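Local coordinates for protein pyrrolidone-carboxylate peptidase (Pyrococcus furiosus, PDB 1X10) that removes the N-terminal pyroglutamyl (5-oxoproline) residue from peptides, generally when the second residue is not proline, as a thiol peptidase, at residues Arg89-Asp92 against Lys96-Glu99; Asn135-Gly138 against Ser142-Val145. The protein carries 3 engineered substitutions. One frame throughout, in Å; residues are numbered along the deposited sequence.

Interaction 1 of 2, residues Arg89-Asp92 against Lys96-Glu99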
# COMPACT_ATOMS: atom_id res chain seq x y z
N ARG A 89 -6.31 10.82 -15.83
CA ARG A 89 -5.11 11.09 -15.04
C ARG A 89 -3.93 11.06 -16.00
O ARG A 89 -2.89 11.68 -15.75
CB ARG A 89 -4.93 10.02 -13.95
CG ARG A 89 -4.06 10.48 -12.78
CD ARG A 89 -3.29 9.32 -12.16
NE ARG A 89 -2.15 8.95 -13.00
CZ ARG A 89 -1.36 7.91 -12.78
NH1 ARG A 89 -1.57 7.12 -11.73
NH2 ARG A 89 -0.35 7.65 -13.60
N ILE A 90 -4.09 10.32 -17.09
CA ILE A 90 -3.06 10.21 -18.12
C ILE A 90 -3.78 10.34 -19.47
O ILE A 90 -4.99 10.12 -19.55
CB ILE A 90 -2.33 8.84 -18.08
CG1 ILE A 90 -3.32 7.70 -18.32
CG2 ILE A 90 -1.63 8.66 -16.74
CD1 ILE A 90 -2.67 6.34 -18.47
N PRO A 91 -3.06 10.70 -20.53
CA PRO A 91 -3.73 10.83 -21.82
C PRO A 91 -4.05 9.46 -22.42
O PRO A 91 -3.48 8.45 -22.01
CB PRO A 91 -2.73 11.60 -22.66
CG PRO A 91 -1.42 11.11 -22.14
CD PRO A 91 -1.63 11.07 -20.64
N ASP A 92 -4.96 9.42 -23.39
CA ASP A 92 -5.29 8.16 -24.03
C ASP A 92 -4.18 7.85 -25.03
O ASP A 92 -3.21 8.60 -25.12
CB ASP A 92 -6.67 8.23 -24.72
CG ASP A 92 -6.71 9.21 -25.88
OD1 ASP A 92 -7.83 9.47 -26.37
OD2 ASP A 92 -5.65 9.72 -26.30
N LYS A 96 -4.72 12.33 -26.02
CA LYS A 96 -5.83 13.13 -25.53
C LYS A 96 -6.07 12.94 -24.03
O LYS A 96 -6.37 11.83 -23.58
CB LYS A 96 -7.12 12.81 -26.31
CG LYS A 96 -7.07 13.23 -27.77
CD LYS A 96 -8.45 13.21 -28.43
CE LYS A 96 -8.77 11.89 -29.13
NZ LYS A 96 -8.94 10.74 -28.21
N LYS A 97 -5.93 14.02 -23.27
CA LYS A 97 -6.14 13.99 -21.83
C LYS A 97 -7.34 14.88 -21.50
O LYS A 97 -7.18 16.05 -21.13
CB LYS A 97 -4.89 14.50 -21.12
CG LYS A 97 -4.89 14.31 -19.61
CD LYS A 97 -3.56 14.74 -19.01
CE LYS A 97 -3.50 14.48 -17.51
NZ LYS A 97 -4.53 15.24 -16.77
N ILE A 98 -8.53 14.32 -21.64
CA ILE A 98 -9.77 15.04 -21.38
C ILE A 98 -10.05 15.20 -19.89
O ILE A 98 -9.93 14.25 -19.12
CB ILE A 98 -10.96 14.33 -22.05
CG1 ILE A 98 -10.71 14.19 -23.56
CG2 ILE A 98 -12.25 15.09 -21.79
CD1 ILE A 98 -11.77 13.42 -24.31
N GLU A 99 -10.42 16.42 -19.49
CA GLU A 99 -10.70 16.70 -18.09
C GLU A 99 -12.05 17.39 -17.88
O GLU A 99 -12.46 18.24 -18.67
CB GLU A 99 -9.58 17.58 -17.51
CG GLU A 99 -8.19 16.96 -17.65
CD GLU A 99 -7.08 17.91 -17.23
OE1 GLU A 99 -6.98 19.02 -17.81
OE2 GLU A 99 -6.30 17.55 -16.32
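D92 and K96 face each other across a turn of the long loop, the carboxylate of one set against both the backbone and the ammonium end of the other. D92 CG sits between its own N and carbonyl carbon (chi1 65°), which turns OD2 to the backbone of K96: K96 N donates to D92 OD2 at 2.8 Å, coming from above the carboxylate plane. In return D92 N donates to K96 O at 2.8 Å with a fairly straight N-H...O angle of 160°. The K96 chain leaves across the carboxylate, its CB 3.4 Å from D92 OD1, then bends at chi3 and chi4 to bring NZ round to D92 OD1, a very short salt bridge in the model. The K97 chain runs past P91, CB to CB at 3.9 Å, and bends only at its end; CE lies 3.4 Å from R89 O, while NZ forms a salt bridge with E99 of its own segment and also bonds A88 O. With an alanine in place of D92, the K96 ammonium would probably lose its counter-charge and K96 N its side-chain acceptor, leaving the lysine end freer to turn. F45 N and E94 N add bonds to OD1 and OD2 of D92, while F45 O takes a second bond from K96 NZ. Both oxygens of the buried carboxylate are gripped twice, and the adjoining ammonium is likely to stabilise its negative charge.

Interaction 2 of 2, residues Asn135-Gly138 against Ser142-Val145; sequences NSAG and SNYV. Engineered in segment 142-145: S142 (natural residue Cys).
N143 lies against A137 and G138, where the loop leaving strand 131-134 passes the first turn of helix 141-156. With CG anti to the backbone N (chi1 176°), the N143 side chain reaches alongside G138: its CB and CG crowd against G138 O, CG at 3.2 Å, and its CB meets the A137 methyl at 4.3 Å. The amide itself serves others. N143 OD1 accepts from a water that A137 N donates to, both at 2.9 Å, and ND2 donates to V83 O. A second water donates to A137 O and accepts from N143 N, filling a step of 3.9 Å between A137 O and N143 N that is too long for a direct bond. S136 OG accepts from G138 N at 3.2 Å, an ST turn. G138 has backbone angles at which a CB would jam against A137 O. In S142, an engineered serine in place of the natural cysteine, CB lies 4.0 Å from A137 O; OG is beside the backbone N (chi1 -68°) and hydrogen-bonds to H166 NE2. A137 packs on both E79 and H166, so the loop lines the active site formed by E79, residue 142 and H166. No direct hydrogen bond joins the two segments: A137 and G138 pack on N143, and the polar link runs through two waters, one joining A137 N to the N143 amide oxygen, the other A137 O to N143 N, beside the active-site position 142.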
# COMPACT_ATOMS: atom_id res chain seq x y z
N ASN A 135 -16.42 0.43 -6.34
CA ASN A 135 -17.41 1.49 -6.43
C ASN A 135 -16.99 2.65 -7.33
O ASN A 135 -17.65 3.69 -7.39
CB ASN A 135 -17.76 1.98 -5.03
CG ASN A 135 -18.46 0.90 -4.22
OD1 ASN A 135 -18.15 0.68 -3.05
ND2 ASN A 135 -19.40 0.21 -4.86
N SER A 136 -15.88 2.46 -8.03
CA SER A 136 -15.40 3.44 -9.00
C SER A 136 -14.51 2.74 -10.02
O SER A 136 -13.51 2.12 -9.66
CB SER A 136 -14.60 4.56 -8.33
OG SER A 136 -14.07 5.42 -9.33
N ALA A 137 -14.89 2.84 -11.29
CA ALA A 137 -14.11 2.22 -12.36
C ALA A 137 -13.13 3.25 -12.91
O ALA A 137 -12.55 3.06 -13.99
CB ALA A 137 -15.05 1.74 -13.46
N GLY A 138 -12.92 4.32 -12.16
CA GLY A 138 -12.03 5.38 -12.59
C GLY A 138 -12.81 6.30 -13.52
O GLY A 138 -14.02 6.13 -13.68
N SER A 142 -11.97 2.76 -19.15
CA SER A 142 -12.80 1.67 -18.65
C SER A 142 -14.18 2.21 -18.28
O SER A 142 -15.20 1.65 -18.70
CB SER A 142 -12.16 1.02 -17.43
OG SER A 142 -10.97 0.34 -17.81
N ASN A 143 -14.22 3.29 -17.51
CA ASN A 143 -15.48 3.90 -17.10
C ASN A 143 -16.25 4.42 -18.31
O ASN A 143 -17.48 4.35 -18.37
CB ASN A 143 -15.22 5.05 -16.13
CG ASN A 143 -16.47 5.79 -15.74
OD1 ASN A 143 -17.28 5.30 -14.95
ND2 ASN A 143 -16.66 6.98 -16.31
N TYR A 144 -15.51 4.97 -19.26
CA TYR A 144 -16.05 5.52 -20.50
C TYR A 144 -16.88 4.46 -21.22
O TYR A 144 -18.05 4.68 -21.55
CB TYR A 144 -14.88 6.00 -21.37
CG TYR A 144 -15.22 6.62 -22.71
CD1 TYR A 144 -15.77 7.90 -22.79
CD2 TYR A 144 -14.90 5.96 -23.89
CE1 TYR A 144 -15.97 8.52 -24.04
CE2 TYR A 144 -15.10 6.56 -25.13
CZ TYR A 144 -15.63 7.84 -25.20
OH TYR A 144 -15.77 8.43 -26.43
N VAL A 145 -16.28 3.30 -21.47
CA VAL A 145 -17.00 2.22 -22.15
C VAL A 145 -18.11 1.64 -21.27
O VAL A 145 -19.19 1.31 -21.76
CB VAL A 145 -16.04 1.09 -22.58
CG1 VAL A 145 -15.07 1.61 -23.64
CG2 VAL A 145 -15.27 0.58 -21.38
O HOH W 1 -17.15 4.46 -12.22
O HOH W 2 -11.63 4.35 -16.15

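Overall arrangement
Interaction 1 comes first along the chain and closes before interaction 2 opens. It lies on the surface, within the long loop between strands 76-83 and 110-112, whereas interaction 2 lies deeper, between the end of strand 131-134 and helix 141-156. The centres of interaction 1 and interaction 2 are about 14 Å apart; the nearest atoms of interactions 1 and 2 are about 6 Å apart, without touching. Strand 76-83 pairs with both 110-112 and 131-134, so both contacts hang from strands of one mixed sheet. Two residues bridge them: F45, a partner of interaction 1, also meets the Y144 ring edge-to-face, and Y140, between 135-138 and 142-145, bonds to P91 O. The outer loop is thereby tied to structure flanking the active site, with the I90 side chain about 10 Å from that of S142.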